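Local atomic coordinates of MdcA (Pseudomonas aeruginosa, PDB entry 5VIT), a protein that is the alpha subunit of malonate decarboxylase and probably transfers the acyl carrier protein from its acetyl thioester to malonate. Residues 450-453 and 454-457; 478-481 and 482-486; 496-499 and 500-503. One frame throughout, in Å; residues are numbered along the deposited sequence.

In the fold
All three contacts are local and in series, on one side of the chain centre. Contact 1 lies nearest that centre, its own centre about 17 Å away, in the loop between helix 437-445 and strand 461-464. Like contact 2 it is partly buried; it rests on a CH-pi contact and water bridges. Contact 2, centred about 29 Å from the chain centre, lies within helix 477-486 and is bonded through its backbone. Contact 3, centred about 37 Å from it, is a surface turn before helix 502-507. Its chemistry is mostly polar, and it meets other chains. Contacts 1 and 2 touch where Arg480 approaches Gly456 and Asp457, contacts 2 and 3 where His497 packs on Ala485 and Ala486.

Contact 1 of 3, residues 450-453 and 454-457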
ATOM      1  N   ALA A 450      -1.389  22.863 -22.098  1.00 27.42           N
ATOM      2  CA  ALA A 450      -2.087  21.598 -22.144  1.00 28.09           C
ATOM      3  C   ALA A 450      -3.284  21.656 -21.229  1.00 28.26           C
ATOM      4  O   ALA A 450      -3.149  22.019 -20.059  1.00 28.84           O
ATOM      5  CB  ALA A 450      -1.171  20.467 -21.737  1.00 27.64           C
ATOM      6  N   PRO A 451      -4.458  21.287 -21.758  1.00 30.94           N
ATOM      7  CA  PRO A 451      -5.678  21.222 -20.952  1.00 28.00           C
ATOM      8  C   PRO A 451      -5.577  20.076 -19.935  1.00 30.89           C
ATOM      9  O   PRO A 451      -5.977  18.945 -20.216  1.00 31.05           O
ATOM     10  CB  PRO A 451      -6.767  20.967 -21.992  1.00 29.57           C
ATOM     11  CG  PRO A 451      -6.051  20.260 -23.123  1.00 31.06           C
ATOM     12  CD  PRO A 451      -4.672  20.835 -23.147  1.00 27.80           C
ATOM     13  N   VAL A 452      -4.991  20.385 -18.783  1.00 29.13           N
ATOM     14  CA  VAL A 452      -4.878  19.481 -17.650  1.00 26.32           C
ATOM     15  C   VAL A 452      -6.067  19.670 -16.711  1.00 29.09           C
ATOM     16  O   VAL A 452      -6.388  20.796 -16.316  1.00 27.16           O
ATOM     17  CB  VAL A 452      -3.564  19.736 -16.873  1.00 25.45           C
ATOM     18  CG1 VAL A 452      -3.561  19.000 -15.532  1.00 27.05           C
ATOM     19  CG2 VAL A 452      -2.372  19.338 -17.703  1.00 24.19           C
ATOM     20  N   MET A 453      -6.714  18.570 -16.349  1.00 27.73           N
ATOM     21  CA  MET A 453      -7.847  18.620 -15.434  1.00 27.85           C
ATOM     22  C   MET A 453      -7.391  18.906 -14.001  1.00 24.22           C
ATOM     23  O   MET A 453      -7.854  19.839 -13.349  1.00 21.70           O
ATOM     24  CB  MET A 453      -8.628  17.306 -15.487  1.00 28.86           C
ATOM     25  CG  MET A 453      -9.851  17.276 -14.599  1.00 27.56           C
ATOM     26  SD  MET A 453     -10.772  15.734 -14.772  1.00 39.44           S
ATOM     27  CE  MET A 453      -9.710  14.611 -13.839  1.00 26.59           C
ATOM     28  N   ILE A 454      -6.480  18.083 -13.515  1.00 23.32           N
ATOM     29  CA  ILE A 454      -5.947  18.246 -12.178  1.00 23.70           C
ATOM     30  C   ILE A 454      -4.442  18.053 -12.275  1.00 26.98           C
ATOM     31  O   ILE A 454      -3.983  17.053 -12.857  1.00 26.47           O
ATOM     32  CB  ILE A 454      -6.587  17.239 -11.191  1.00 24.95           C
ATOM     33  CG1 ILE A 454      -8.062  17.599 -10.935  1.00 25.34           C
ATOM     34  CG2 ILE A 454      -5.807  17.179  -9.905  1.00 17.69           C
ATOM     35  CD1 ILE A 454      -8.880  16.443 -10.322  1.00 24.38           C
ATOM     36  N   TYR A 455      -3.673  19.007 -11.749  1.00 21.55           N
ATOM     37  CA  TYR A 455      -2.207  18.916 -11.818  1.00 22.88           C
ATOM     38  C   TYR A 455      -1.642  17.990 -10.748  1.00 26.32           C
ATOM     39  O   TYR A 455      -2.156  17.918  -9.622  1.00 24.07           O
ATOM     40  CB  TYR A 455      -1.568  20.310 -11.708  1.00 22.41           C
ATOM     41  CG  TYR A 455      -1.768  21.152 -12.961  1.00 26.36           C
ATOM     42  CD1 TYR A 455      -2.913  21.933 -13.125  1.00 25.68           C
ATOM     43  CD2 TYR A 455      -0.826  21.140 -13.993  1.00 25.67           C
ATOM     44  CE1 TYR A 455      -3.106  22.694 -14.279  1.00 25.24           C
ATOM     45  CE2 TYR A 455      -1.010  21.888 -15.148  1.00 26.92           C
ATOM     46  CZ  TYR A 455      -2.156  22.668 -15.283  1.00 26.36           C
ATOM     47  OH  TYR A 455      -2.350  23.411 -16.431  1.00 23.84           O
ATOM     48  N   GLY A 456      -0.580  17.280 -11.115  1.00 21.41           N
ATOM     49  CA  GLY A 456       0.037  16.314 -10.233  1.00 25.88           C
ATOM     50  C   GLY A 456       0.479  16.845  -8.879  1.00 28.15           C
ATOM     51  O   GLY A 456       0.556  16.089  -7.919  1.00 30.08           O
ATOM     52  N   ASP A 457       0.775  18.134  -8.785  1.00 24.98           N
ATOM     53  CA  ASP A 457       1.214  18.698  -7.507  1.00 27.98           C
ATOM     54  C   ASP A 457       0.023  19.018  -6.591  1.00 26.89           C
ATOM     55  O   ASP A 457       0.198  19.416  -5.444  1.00 23.79           O
ATOM     56  CB  ASP A 457       2.065  19.943  -7.746  1.00 31.84           C
ATOM     57  CG  ASP A 457       1.463  20.849  -8.803  1.00 37.22           C
ATOM     58  OD1 ASP A 457       1.695  20.604 -10.012  1.00 44.05           O
ATOM     59  OD2 ASP A 457       0.738  21.783  -8.427  1.00 39.65           O
TER
HETATM   60  O   HOH W   1      -1.060  22.625 -18.504  1.00 25.50           O
HETATM   61  O   HOH W   2      -4.844  22.990 -17.598  1.00 28.84           O
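Val452 lies over one face of the Tyr455 ring. Its CG1 sits 3.6 Å from the ring centroid and only 3° off the ring normal, a well-centred CH-pi contact. CB of Val452 adds a second touch, 3.6 Å from CZ of Tyr455, toward the hydroxyl end of the ring. The valine holds CG1 anti to its backbone N (chi1 169°), which brings that methyl over the middle of the ring. CG2 reaches only the CE2 and CZ side.

Two waters tie the phenol back to the chain. Water 1 donates to Tyr455 OH at 2.6 Å and also to Ala450 O. Water 2 accepts from Tyr455 OH at 2.8 Å and from Val452 N at 2.9 Å. The hydroxyl is therefore both donor and acceptor.

Two backbone features follow one another here. Pro451 is the centre of an inverse gamma turn, closed by a weak bond from Val452 N to Ala450 O. Met453 and Ile454 then form a classic beta bulge opposite Ser368. Their side chains run side by side and point the same way, with Met453 CE 4.1 Å from Ile454 CD1. Both pack on Gln419 of strand 416-420 and on Ala382 of helix 382-385. Further out, Pro451 O accepts a hydrogen bond from Ser369 OG, and the Pro451 ring rests on Ala438 and Ala442 of helix 437-445. Gly456 N is hydrogen-bonded to His367 ND1.

Contact 2 of 3, residues 478-481 and 482-486; sequences EERQ and AMIAA
Glu479 O takes the hydrogen bond of Met483 N at 2.9 Å, with an N-H...O angle of 152°. It is one of four consecutive i to i+4 bonds that define this stretch as alpha helix, part of helix 477-486. Ala482 N bonds to Glu478 O at 3.1 Å. Ile484 N bonds to Arg480 O at 3.0 Å. Ala485 N bonds to Gln481 O at 2.9 Å and is the straightest of the four, at 167°.

The carbonyl of Glu479 is also covered by the side chain of Met483. With CG beside its own backbone N (chi1 -59°), the methionine lays CG 3.1 Å from Glu479 O. The two side chains cross at a slant, with Met483 SD 4.1 Å from Glu479 CG, while the carboxylate of Glu479 extends away to a salt bridge with Arg475. Met483 also packs on Ala474, from a loop. Helix 502-507 meets this helix through Met505, which Met483 and Ala486 touch.

One residue on, Arg480 and Ile484 lie alongside each other and point the same way. The touch is between aliphatic parts. The arginine's NH2 end is held elsewhere, by Asp365 O, and Gln481 NE2 is bonded to Asp365 OD1. The same aspartate thus receives two neighbouring side chains of the helix. Ile484 CD1 ends 3.5 Å from Arg480 O and 4.0 Å from Arg480 CG.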
ATOM      1  N   GLU A 478      10.780  13.518  -7.902  1.00 24.47           N
ATOM      2  CA  GLU A 478      11.302  12.183  -8.163  1.00 31.92           C
ATOM      3  C   GLU A 478      10.672  11.141  -7.230  1.00 31.73           C
ATOM      4  O   GLU A 478      10.421  10.012  -7.629  1.00 34.87           O
ATOM      5  CB  GLU A 478      12.829  12.186  -8.010  1.00 30.69           C
ATOM      6  CG  GLU A 478      13.513  10.881  -8.397  1.00 46.99           C
ATOM      7  CD  GLU A 478      15.011  10.872  -8.067  1.00 58.02           C
ATOM      8  OE1 GLU A 478      15.362  10.847  -6.864  1.00 60.22           O
ATOM      9  OE2 GLU A 478      15.836  10.887  -9.014  1.00 65.53           O
ATOM     10  N   GLU A 479      10.402  11.522  -5.990  1.00 31.62           N
ATOM     11  CA  GLU A 479       9.826  10.570  -5.047  1.00 32.59           C
ATOM     12  C   GLU A 479       8.357  10.327  -5.378  1.00 29.67           C
ATOM     13  O   GLU A 479       7.863   9.200  -5.313  1.00 30.75           O
ATOM     14  CB  GLU A 479       9.978  11.067  -3.610  1.00 34.90           C
ATOM     15  CG  GLU A 479       9.442  10.073  -2.608  1.00 46.52           C
ATOM     16  CD  GLU A 479       9.646  10.525  -1.192  1.00 52.08           C
ATOM     17  OE1 GLU A 479       9.723   9.641  -0.313  1.00 48.84           O
ATOM     18  OE2 GLU A 479       9.740  11.759  -0.970  1.00 53.40           O
ATOM     19  N   ARG A 480       7.676  11.401  -5.756  1.00 27.80           N
ATOM     20  CA  ARG A 480       6.298  11.348  -6.222  1.00 27.63           C
ATOM     21  C   ARG A 480       6.138  10.443  -7.450  1.00 27.75           C
ATOM     22  O   ARG A 480       5.205   9.633  -7.511  1.00 25.40           O
ATOM     23  CB  ARG A 480       5.824  12.757  -6.535  1.00 27.09           C
ATOM     24  CG  ARG A 480       4.370  12.880  -6.886  1.00 25.59           C
ATOM     25  CD  ARG A 480       4.002  14.332  -6.814  1.00 31.02           C
ATOM     26  NE  ARG A 480       3.842  14.902  -8.126  1.00 33.09           N
ATOM     27  CZ  ARG A 480       4.218  16.127  -8.473  1.00 31.07           C
ATOM     28  NH1 ARG A 480       4.812  16.921  -7.599  1.00 30.85           N
ATOM     29  NH2 ARG A 480       3.999  16.547  -9.712  1.00 26.60           N
ATOM     30  N   GLN A 481       7.056  10.571  -8.409  1.00 25.16           N
ATOM     31  CA  GLN A 481       7.102   9.680  -9.570  1.00 27.58           C
ATOM     32  C   GLN A 481       7.256   8.224  -9.133  1.00 26.79           C
ATOM     33  O   GLN A 481       6.587   7.333  -9.671  1.00 25.42           O
ATOM     34  CB  GLN A 481       8.261  10.062 -10.517  1.00 23.43           C
ATOM     35  CG  GLN A 481       8.067  11.421 -11.190  1.00 26.68           C
ATOM     36  CD  GLN A 481       9.357  11.987 -11.767  1.00 28.45           C
ATOM     37  OE1 GLN A 481      10.437  11.480 -11.497  1.00 29.77           O
ATOM     38  NE2 GLN A 481       9.241  13.048 -12.557  1.00 31.41           N
ATOM     39  N   ALA A 482       8.140   7.981  -8.167  1.00 22.63           N
ATOM     40  CA  ALA A 482       8.378   6.613  -7.719  1.00 24.40           C
ATOM     41  C   ALA A 482       7.095   6.044  -7.123  1.00 24.28           C
ATOM     42  O   ALA A 482       6.744   4.891  -7.356  1.00 28.10           O
ATOM     43  CB  ALA A 482       9.523   6.551  -6.689  1.00 20.06           C
ATOM     44  N   MET A 483       6.401   6.865  -6.353  1.00 25.34           N
ATOM     45  CA  MET A 483       5.189   6.408  -5.685  1.00 29.30           C
ATOM     46  C   MET A 483       4.099   6.099  -6.705  1.00 24.19           C
ATOM     47  O   MET A 483       3.434   5.066  -6.605  1.00 23.55           O
ATOM     48  CB  MET A 483       4.718   7.442  -4.660  1.00 23.64           C
ATOM     49  CG  MET A 483       5.776   7.721  -3.588  1.00 29.48           C
ATOM     50  SD  MET A 483       5.426   9.182  -2.577  1.00 38.57           S
ATOM     51  CE  MET A 483       3.905   8.599  -1.925  1.00 22.42           C
ATOM     52  N   ILE A 484       3.936   6.973  -7.699  1.00 25.64           N
ATOM     53  CA  ILE A 484       2.933   6.754  -8.735  1.00 22.57           C
ATOM     54  C   ILE A 484       3.248   5.455  -9.484  1.00 26.20           C
ATOM     55  O   ILE A 484       2.369   4.610  -9.686  1.00 27.37           O
ATOM     56  CB  ILE A 484       2.853   7.948  -9.716  1.00 27.06           C
ATOM     57  CG1 ILE A 484       2.220   9.159  -9.001  1.00 24.71           C
ATOM     58  CG2 ILE A 484       2.052   7.579 -10.976  1.00 19.25           C
ATOM     59  CD1 ILE A 484       2.585  10.518  -9.589  1.00 21.20           C
ATOM     60  N   ALA A 485       4.509   5.279  -9.859  1.00 23.93           N
ATOM     61  CA  ALA A 485       4.912   4.077 -10.577  1.00 24.41           C
ATOM     62  C   ALA A 485       4.631   2.803  -9.750  1.00 28.04           C
ATOM     63  O   ALA A 485       4.224   1.777 -10.310  1.00 25.72           O
ATOM     64  CB  ALA A 485       6.413   4.163 -10.971  1.00 24.20           C
ATOM     65  N   ALA A 486       4.835   2.868  -8.432  1.00 24.14           N
ATOM     66  CA  ALA A 486       4.551   1.712  -7.560  1.00 26.23           C
ATOM     67  C   ALA A 486       3.090   1.251  -7.571  1.00 24.79           C
ATOM     68  O   ALA A 486       2.807   0.113  -7.237  1.00 25.89           O
ATOM     69  CB  ALA A 486       4.960   2.011  -6.130  1.00 20.39           C
TER

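Contact 3 of 3, residues 496-499 and 500-503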
ATOM      1  N   ARG A 496       8.056   1.086 -14.990  1.00 26.61           N
ATOM      2  CA  ARG A 496       9.282   1.748 -14.522  1.00 28.05           C
ATOM      3  C   ARG A 496       9.635   1.369 -13.082  1.00 31.66           C
ATOM      4  O   ARG A 496      10.755   1.615 -12.627  1.00 34.73           O
ATOM      5  CB  ARG A 496       9.152   3.276 -14.608  1.00 31.02           C
ATOM      6  CG  ARG A 496       8.948   3.829 -16.000  1.00 28.56           C
ATOM      7  CD  ARG A 496       8.641   5.315 -15.944  1.00 29.45           C
ATOM      8  NE  ARG A 496       8.474   5.898 -17.281  1.00 40.17           N
ATOM      9  CZ  ARG A 496       8.205   7.183 -17.519  1.00 45.18           C
ATOM     10  NH1 ARG A 496       8.075   8.047 -16.510  1.00 37.52           N
ATOM     11  NH2 ARG A 496       8.073   7.608 -18.773  1.00 44.12           N
ATOM     12  N   HIS A 497       8.674   0.792 -12.361  1.00 28.64           N
ATOM     13  CA  HIS A 497       8.887   0.406 -10.969  1.00 29.57           C
ATOM     14  C   HIS A 497       9.633  -0.913 -10.793  1.00 28.14           C
ATOM     15  O   HIS A 497       9.262  -1.932 -11.376  1.00 27.45           O
ATOM     16  CB  HIS A 497       7.556   0.307 -10.233  1.00 29.15           C
ATOM     17  CG  HIS A 497       7.702  -0.045  -8.788  1.00 28.01           C
ATOM     18  ND1 HIS A 497       8.330   0.786  -7.880  1.00 27.53           N
ATOM     19  CD2 HIS A 497       7.301  -1.136  -8.091  1.00 24.59           C
ATOM     20  CE1 HIS A 497       8.299   0.224  -6.683  1.00 27.92           C
ATOM     21  NE2 HIS A 497       7.685  -0.945  -6.785  1.00 29.33           N
ATOM     22  N   ASP A 498      10.681  -0.869  -9.975  1.00 26.50           N
ATOM     23  CA  ASP A 498      11.417  -2.053  -9.530  1.00 25.61           C
ATOM     24  C   ASP A 498      10.700  -2.697  -8.345  1.00 28.17           C
ATOM     25  O   ASP A 498      10.670  -2.137  -7.240  1.00 28.95           O
ATOM     26  CB  ASP A 498      12.846  -1.677  -9.141  1.00 28.97           C
ATOM     27  CG  ASP A 498      13.704  -2.895  -8.765  1.00 32.82           C
ATOM     28  OD1 ASP A 498      13.168  -4.003  -8.659  1.00 27.68           O
ATOM     29  OD2 ASP A 498      14.930  -2.733  -8.577  1.00 37.00           O
ATOM     30  N   PRO A 499      10.133  -3.887  -8.566  1.00 28.44           N
ATOM     31  CA  PRO A 499       9.295  -4.501  -7.526  1.00 29.30           C
ATOM     32  C   PRO A 499      10.048  -4.772  -6.217  1.00 29.28           C
ATOM     33  O   PRO A 499       9.382  -4.866  -5.181  1.00 32.01           O
ATOM     34  CB  PRO A 499       8.801  -5.805  -8.178  1.00 32.28           C
ATOM     35  CG  PRO A 499       9.626  -5.984  -9.422  1.00 32.78           C
ATOM     36  CD  PRO A 499      10.127  -4.641  -9.833  1.00 25.49           C
ATOM     37  N   ARG A 500      11.381  -4.852  -6.231  1.00 29.05           N
ATOM     38  CA  ARG A 500      12.114  -5.047  -4.977  1.00 32.01           C
ATOM     39  C   ARG A 500      12.108  -3.792  -4.118  1.00 34.33           C
ATOM     40  O   ARG A 500      12.602  -3.815  -2.986  1.00 32.11           O
ATOM     41  CB  ARG A 500      13.568  -5.441  -5.209  1.00 33.55           C
ATOM     42  CG  ARG A 500      13.801  -6.575  -6.166  1.00 34.87           C
ATOM     43  CD  ARG A 500      14.660  -5.991  -7.238  1.00 33.11           C
ATOM     44  NE  ARG A 500      15.915  -6.644  -7.435  1.00 31.81           N
ATOM     45  CZ  ARG A 500      16.870  -6.167  -8.233  1.00 34.38           C
ATOM     46  NH1 ARG A 500      16.694  -5.023  -8.871  1.00 24.67           N
ATOM     47  NH2 ARG A 500      18.008  -6.836  -8.376  1.00 25.96           N
ATOM     48  N   GLU A 501      11.593  -2.694  -4.675  1.00 30.84           N
ATOM     49  CA  GLU A 501      11.468  -1.436  -3.940  1.00 30.91           C
ATOM     50  C   GLU A 501      10.113  -1.327  -3.229  1.00 29.17           C
ATOM     51  O   GLU A 501       9.926  -0.479  -2.356  1.00 28.82           O
ATOM     52  CB  GLU A 501      11.666  -0.232  -4.881  1.00 29.89           C
ATOM     53  CG  GLU A 501      13.081  -0.075  -5.448  1.00 34.45           C
ATOM     54  CD  GLU A 501      14.156   0.030  -4.363  1.00 39.34           C
ATOM     55  OE1 GLU A 501      13.869   0.569  -3.271  1.00 42.24           O
ATOM     56  OE2 GLU A 501      15.294  -0.429  -4.603  1.00 39.72           O
ATOM     57  N   THR A 502       9.167  -2.180  -3.604  1.00 29.33           N
ATOM     58  CA  THR A 502       7.817  -2.084  -3.042  1.00 31.68           C
ATOM     59  C   THR A 502       7.785  -2.244  -1.514  1.00 28.65           C
ATOM     60  O   THR A 502       7.078  -1.487  -0.833  1.00 26.83           O
ATOM     61  CB  THR A 502       6.869  -3.123  -3.678  1.00 27.56           C
ATOM     62  OG1 THR A 502       6.756  -2.849  -5.068  1.00 26.81           O
ATOM     63  CG2 THR A 502       5.459  -3.061  -3.051  1.00 27.77           C
ATOM     64  N   GLN A 503       8.559  -3.194  -0.977  1.00 25.58           N
ATOM     65  CA  GLN A 503       8.508  -3.494   0.460  1.00 27.62           C
ATOM     66  C   GLN A 503       8.870  -2.267   1.304  1.00 28.49           C
ATOM     67  O   GLN A 503       8.195  -1.940   2.281  1.00 28.74           O
ATOM     68  CB  GLN A 503       9.439  -4.661   0.813  1.00 25.66           C
ATOM     69  CG  GLN A 503       9.420  -5.051   2.309  1.00 24.24           C
ATOM     70  CD  GLN A 503      10.505  -4.356   3.151  1.00 33.77           C
ATOM     71  OE1 GLN A 503      11.561  -3.932   2.634  1.00 32.00           O
ATOM     72  NE2 GLN A 503      10.247  -4.237   4.457  1.00 27.82           N
TER
HETATM   73  O   HOH W   3       9.509  -5.458  -2.579  1.00 23.49           O
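The imidazole of His497 meets Thr502 at its edge, where OG1 lies near the ring plane. NE2 and OG1 are hydrogen-bonded at 2.7 Å, and either could be the donor. Glu501 CB approaches the same ring obliquely, 3.8 Å from His497 CE1. The guanidinium of Arg500 is also met at its edge, by the carboxylate of Asp498, with the two planes 40° apart.

These side chains flank two overlapping type I beta turns (498-501 and 499-502) that lead into helix 502-507. Two backbone bonds shape them. Glu501 N bonds to Asp498 O at 2.8 Å, and Thr502 N bonds to Pro499 O at 3.1 Å. Both link residues three apart, and in each the donor stands above the carbonyl plane. Pro499 O also accepts from water 3, which in turn accepts from Gln503 N.

His497 has CG anti to its backbone N (chi1 -178°), which carries the ring to the threonine. The ring also packs on Ala485 and Ala486 of helix 477-486, so it joins the preceding helix to these turns.

Arg500 faces a subunit boundary. Its NH2 is hydrogen-bonded to the backbone of a chain of another protein in the assembly, and Pro499 packs on Asp64 of the MdcC chain. Asp498 takes the other terminal nitrogen, NH1, in a salt bridge: Arg500 NH1 reaches the syn side of Asp498 OD2 at 2.9 Å.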